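Local coordinates for protein immunoreactive 84kD antigen PG93 (Porphyromonas gingivalis, PDB 5M11) that serves as an essential bacterial surface component of the type-IX secretion system and binds zinc and calcium ions, at residues Gln73-Val78 with Leu89-Arg94; Ser83-Ile88 with Val95-Ala100. All blocks are in the same frame, centred on the assembly; numbering follows the deposited sequence.

Interaction 1 of 2, residues Gln73-Val78 with Leu89-Arg94; sequences QLKSLV and LDEAGR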
loop_
_atom_site.group_PDB
_atom_site.type_symbol
_atom_site.label_atom_id
_atom_site.label_comp_id
_atom_site.label_asym_id
_atom_site.label_seq_id
_atom_site.Cartn_x
_atom_site.Cartn_y
_atom_site.Cartn_z
ATOM N N GLN A 73 -32.970 -7.041 -2.790
ATOM C CA GLN A 73 -33.734 -8.121 -2.191
ATOM C C GLN A 73 -33.047 -8.633 -0.916
ATOM O O GLN A 73 -33.715 -8.737 0.104
ATOM C CB GLN A 73 -33.940 -9.257 -3.213
ATOM C CG GLN A 73 -35.083 -10.216 -2.885
ATOM C CD GLN A 73 -34.860 -11.569 -3.535
ATOM O OE1 GLN A 73 -34.419 -12.540 -2.889
ATOM N NE2 GLN A 73 -35.140 -11.663 -4.834
ATOM N N LEU A 74 -31.731 -8.899 -0.948
ATOM C CA LEU A 74 -31.041 -9.464 0.222
ATOM C C LEU A 74 -30.406 -8.426 1.173
ATOM O O LEU A 74 -29.768 -8.828 2.152
ATOM C CB LEU A 74 -29.959 -10.454 -0.230
ATOM C CG LEU A 74 -30.449 -11.665 -1.006
ATOM C CD1 LEU A 74 -29.375 -12.185 -1.876
ATOM C CD2 LEU A 74 -30.954 -12.758 -0.088
ATOM N N LYS A 75 -30.589 -7.103 0.903
ATOM C CA LYS A 75 -30.003 -5.997 1.679
ATOM C C LYS A 75 -28.497 -6.285 1.927
ATOM O O LYS A 75 -27.971 -6.003 3.002
ATOM C CB LYS A 75 -30.788 -5.743 2.980
ATOM C CG LYS A 75 -32.178 -5.175 2.731
ATOM C CD LYS A 75 -33.022 -5.143 3.992
ATOM C CE LYS A 75 -34.504 -5.184 3.696
ATOM N NZ LYS A 75 -35.307 -5.558 4.896
ATOM N N SER A 76 -27.821 -6.875 0.908
ATOM C CA SER A 76 -26.409 -7.247 0.959
ATOM C C SER A 76 -25.635 -6.701 -0.223
ATOM O O SER A 76 -26.181 -6.561 -1.318
ATOM C CB SER A 76 -26.246 -8.760 1.011
ATOM O OG SER A 76 -26.928 -9.309 2.124
ATOM N N LEU A 77 -24.342 -6.421 0.010
ATOM C CA LEU A 77 -23.416 -5.893 -0.988
ATOM C C LEU A 77 -22.340 -6.945 -1.337
ATOM O O LEU A 77 -21.632 -7.451 -0.451
ATOM C CB LEU A 77 -22.764 -4.578 -0.473
ATOM C CG LEU A 77 -21.726 -3.918 -1.386
ATOM C CD1 LEU A 77 -22.376 -2.972 -2.364
ATOM C CD2 LEU A 77 -20.681 -3.197 -0.594
ATOM N N VAL A 78 -22.218 -7.247 -2.636
ATOM C CA VAL A 78 -21.212 -8.156 -3.178
ATOM C C VAL A 78 -19.937 -7.349 -3.477
ATOM O O VAL A 78 -20.002 -6.388 -4.236
ATOM C CB VAL A 78 -21.748 -8.876 -4.431
ATOM C CG1 VAL A 78 -20.620 -9.552 -5.213
ATOM C CG2 VAL A 78 -22.844 -9.873 -4.055
ATOM N N LEU A 89 -21.243 -8.590 2.170
ATOM C CA LEU A 89 -21.470 -7.687 3.294
ATOM C C LEU A 89 -22.971 -7.646 3.557
ATOM O O LEU A 89 -23.711 -7.026 2.786
ATOM C CB LEU A 89 -20.917 -6.298 2.916
ATOM C CG LEU A 89 -20.440 -5.372 4.026
ATOM C CD1 LEU A 89 -19.441 -4.373 3.482
ATOM C CD2 LEU A 89 -21.600 -4.590 4.622
ATOM N N ASP A 90 -23.430 -8.350 4.608
ATOM C CA ASP A 90 -24.854 -8.396 4.931
ATOM C C ASP A 90 -25.294 -7.064 5.590
ATOM O O ASP A 90 -24.454 -6.201 5.874
ATOM C CB ASP A 90 -25.220 -9.649 5.772
ATOM C CG ASP A 90 -24.934 -9.670 7.272
ATOM O OD1 ASP A 90 -24.662 -8.595 7.849
ATOM O OD2 ASP A 90 -25.071 -10.754 7.887
ATOM N N GLU A 91 -26.609 -6.894 5.791
ATOM C CA GLU A 91 -27.228 -5.691 6.362
ATOM C C GLU A 91 -26.594 -5.270 7.722
ATOM O O GLU A 91 -26.326 -4.084 7.938
ATOM C CB GLU A 91 -28.736 -5.940 6.522
ATOM C CG GLU A 91 -29.595 -4.689 6.570
ATOM C CD GLU A 91 -31.051 -4.933 6.926
ATOM O OE1 GLU A 91 -31.454 -6.116 7.056
ATOM O OE2 GLU A 91 -31.795 -3.933 7.064
ATOM N N ALA A 92 -26.321 -6.253 8.602
ATOM C CA ALA A 92 -25.731 -6.048 9.931
ATOM C C ALA A 92 -24.228 -5.663 9.865
ATOM O O ALA A 92 -23.659 -5.246 10.889
ATOM C CB ALA A 92 -25.910 -7.312 10.777
ATOM N N GLY A 93 -23.622 -5.803 8.677
ATOM C CA GLY A 93 -22.207 -5.532 8.440
ATOM C C GLY A 93 -21.331 -6.751 8.668
ATOM O O GLY A 93 -20.164 -6.629 9.057
ATOM N N ARG A 94 -21.899 -7.936 8.442
ATOM C CA ARG A 94 -21.200 -9.199 8.600
ATOM C C ARG A 94 -20.694 -9.648 7.239
ATOM O O ARG A 94 -21.450 -9.670 6.257
ATOM C CB ARG A 94 -22.096 -10.253 9.258
ATOM C CG ARG A 94 -22.709 -9.779 10.584
ATOM C CD ARG A 94 -23.422 -10.892 11.337
ATOM N NE ARG A 94 -24.644 -11.328 10.657
ATOM C CZ ARG A 94 -25.134 -12.564 10.703
ATOM N NH1 ARG A 94 -24.506 -13.511 11.393
ATOM N NH2 ARG A 94 -26.251 -12.864 10.059
#

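Interaction 2 of 2, residues Ser83-Ile88 with Val95-Ala100; sequences SGNIDI and VTNVPA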
loop_
_atom_site.group_PDB
_atom_site.type_symbol
_atom_site.label_atom_id
_atom_site.label_comp_id
_atom_site.label_asym_id
_atom_site.label_seq_id
_atom_site.Cartn_x
_atom_site.Cartn_y
_atom_site.Cartn_z
ATOM N N SER A 83 -7.957 -9.908 -6.843
ATOM C CA SER A 83 -7.387 -11.232 -6.687
ATOM C C SER A 83 -8.379 -12.359 -7.040
ATOM O O SER A 83 -8.058 -13.535 -6.832
ATOM C CB SER A 83 -6.918 -11.405 -5.247
ATOM O OG SER A 83 -8.013 -11.506 -4.349
ATOM N N GLY A 84 -9.578 -12.010 -7.492
ATOM C CA GLY A 84 -10.620 -12.988 -7.764
ATOM C C GLY A 84 -11.473 -13.337 -6.552
ATOM O O GLY A 84 -12.491 -14.034 -6.680
ATOM N N ASN A 85 -11.090 -12.849 -5.371
ATOM C CA ASN A 85 -11.848 -13.085 -4.143
ATOM C C ASN A 85 -13.187 -12.337 -4.124
ATOM O O ASN A 85 -13.337 -11.298 -4.772
ATOM C CB ASN A 85 -11.026 -12.653 -2.940
ATOM C CG ASN A 85 -11.168 -13.530 -1.735
ATOM O OD1 ASN A 85 -12.152 -14.256 -1.547
ATOM N ND2 ASN A 85 -10.189 -13.447 -0.870
ATOM N N ILE A 86 -14.146 -12.862 -3.358
ATOM C CA ILE A 86 -15.490 -12.309 -3.169
ATOM C C ILE A 86 -15.819 -12.261 -1.676
ATOM O O ILE A 86 -15.511 -13.200 -0.916
ATOM C CB ILE A 86 -16.547 -13.153 -3.937
ATOM C CG1 ILE A 86 -16.405 -13.029 -5.476
ATOM C CG2 ILE A 86 -17.970 -12.845 -3.485
ATOM C CD1 ILE A 86 -16.704 -14.284 -6.207
ATOM N N ASP A 87 -16.482 -11.177 -1.276
ATOM C CA ASP A 87 -17.004 -10.968 0.063
ATOM C C ASP A 87 -18.465 -10.573 -0.058
ATOM O O ASP A 87 -18.836 -9.930 -1.046
ATOM C CB ASP A 87 -16.207 -9.879 0.811
ATOM C CG ASP A 87 -15.040 -10.357 1.659
ATOM O OD1 ASP A 87 -14.867 -11.595 1.800
ATOM O OD2 ASP A 87 -14.335 -9.497 2.229
ATOM N N ILE A 88 -19.302 -10.983 0.918
ATOM C CA ILE A 88 -20.707 -10.588 0.968
ATOM C C ILE A 88 -20.885 -9.865 2.265
ATOM O O ILE A 88 -20.631 -10.429 3.330
ATOM C CB ILE A 88 -21.730 -11.733 0.759
ATOM C CG1 ILE A 88 -21.520 -12.390 -0.626
ATOM C CG2 ILE A 88 -23.151 -11.174 0.846
ATOM C CD1 ILE A 88 -22.048 -13.785 -0.790
ATOM N N VAL A 95 -19.404 -9.978 7.182
ATOM C CA VAL A 95 -18.701 -10.376 5.960
ATOM C C VAL A 95 -18.708 -11.906 5.795
ATOM O O VAL A 95 -18.435 -12.627 6.752
ATOM C CB VAL A 95 -17.250 -9.820 5.978
ATOM C CG1 VAL A 95 -16.445 -10.281 4.764
ATOM C CG2 VAL A 95 -17.240 -8.305 6.103
ATOM N N THR A 96 -18.980 -12.387 4.574
ATOM C CA THR A 96 -18.954 -13.817 4.266
ATOM C C THR A 96 -18.061 -14.006 3.053
ATOM O O THR A 96 -18.312 -13.390 2.004
ATOM C CB THR A 96 -20.366 -14.366 4.074
ATOM O OG1 THR A 96 -21.201 -13.890 5.127
ATOM C CG2 THR A 96 -20.389 -15.856 4.061
ATOM N N ASN A 97 -17.009 -14.831 3.200
ATOM C CA ASN A 97 -16.033 -15.027 2.125
ATOM C C ASN A 97 -16.476 -16.065 1.084
ATOM O O ASN A 97 -17.050 -17.091 1.447
ATOM C CB ASN A 97 -14.658 -15.421 2.706
ATOM C CG ASN A 97 -13.464 -15.075 1.833
ATOM O OD1 ASN A 97 -12.432 -15.765 1.845
ATOM N ND2 ASN A 97 -13.558 -13.984 1.067
ATOM N N VAL A 98 -16.201 -15.807 -0.204
ATOM C CA VAL A 98 -16.478 -16.751 -1.296
ATOM C C VAL A 98 -15.152 -16.847 -2.106
ATOM O O VAL A 98 -14.973 -16.125 -3.101
ATOM C CB VAL A 98 -17.731 -16.369 -2.148
ATOM C CG1 VAL A 98 -18.093 -17.472 -3.123
ATOM C CG2 VAL A 98 -18.943 -16.033 -1.273
ATOM N N PRO A 99 -14.165 -17.671 -1.638
ATOM C CA PRO A 99 -12.837 -17.689 -2.292
ATOM C C PRO A 99 -12.644 -18.673 -3.450
ATOM O O PRO A 99 -11.503 -18.829 -3.903
ATOM C CB PRO A 99 -11.905 -18.078 -1.152
ATOM C CG PRO A 99 -12.730 -18.906 -0.249
ATOM C CD PRO A 99 -14.172 -18.532 -0.432
ATOM N N ALA A 100 -13.725 -19.330 -3.920
ATOM C CA ALA A 100 -13.699 -20.328 -5.005
ATOM C C ALA A 100 -12.956 -19.858 -6.261
ATOM O O ALA A 100 -12.188 -20.651 -6.807
ATOM C CB ALA A 100 -15.113 -20.728 -5.383
#

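Interaction 1 of 2, residues Gln73-Val78 with Leu89-Arg94
The second and third strands of a four-stranded antiparallel sheet, one blade of the N-terminal beta-propeller, begin to pair here, and strand 76-81 meets the end of strand 86-89. The tight part is the L77-L89 pair, an antiparallel hydrogen-bonded pair. L77 N reaches L89 O at 2.9 Å, and the return bond from L89 N to L77 O is nearly linear at 178°; both donors lie in the carbonyl plane of their acceptor. The two leucines leave the same face of the sheet, each with CG anti to its backbone N, and approach through their CB atoms at 4.2 Å. Next to them S76 is buried, with OG standing 3.6 Å from D90 CA and hydrogen-bonded back to L74 O from above the carbonyl plane. K75 and S76 together face S71 on the neighbouring strand 65-71, a G1 beta bulge.

Beyond S76 the contact loosens into exposed side chains. K75 and E91 run side by side in the same direction, both extended beyond CG, so that K75 CD lies 3.5 Å from E91 OE2. Their charged ends, K75 NZ and E91 OE2, stay 4.4 Å apart, too far for a salt bridge, so any attraction is loose. E91 belongs to a type I turn, D90 to G93, and just after it R94 N donates to D90 OD1 at 2.9 Å from above the carboxylate plane.

Interaction 2 of 2, residues Ser83-Ile88 with Val95-Ala100
Strands 86-88 and 95-98 run antiparallel as a beta hairpin, their axes 4.5 Å apart at closest and their directions 151° apart, and form the last two strands of a four-stranded propeller blade. The firmest pairing is I88 with T96, a hydrogen-bonded pair in which both donors lie in the carbonyl plane of the acceptor; T96 N meets a lone pair of I88 O at 2.8 Å. V98 N reaches I86 O at 2.8 Å, whereas the return bond from I86 N to V98 O is weak.

On the face carrying I86, I88 and V98, the branched side chains cross obliquely: I86 CG2 lies 3.8 Å from V98 CB, and the I88 CD1 and V98 CG2 methyls touch. I140 of strand 139-144 packs on I86 and V98, placing this side against the next blade.

The D87 and N97 face is polar. N97 has CG anti to its backbone N (chi1 -155°), which carries its amide over to strand 86-89, between N85 and D87. N85 is held by D62 through ND2, and the D87 carboxylate has further bonds to S61 and Y81. V95 CG1 closes over that carboxylate, 3.4 Å from D87 OD2. The two hydrogens of N97 ND2 are shared among three acceptors, I86 O weakly (117°). N85 OD1 lies 3.0 Å from N97 ND2. D87 OD1 is closest, 2.8 Å from N97 ND2.

Interactions 1 and 2 are successive strand pairings of one propeller blade: 73-78 with 89-94 joins its second and third strands, and 83-88 with 95-100 joins its third and fourth. Strand 86-89 serves both, because L89 pairs with L77 while I86 to I88 pair with T96 to V98. The D90-G93 turn of interaction 1 lies in the connection of the hairpin in interaction 2. Their centres are 13 Å apart, yet they touch where S76 CB packs 3.9 Å from I88 CG2. The zinc site of D134 and E137 lies near both without including either: the ion is about 12 Å from the S76 side chain and about 10 Å from that of I88.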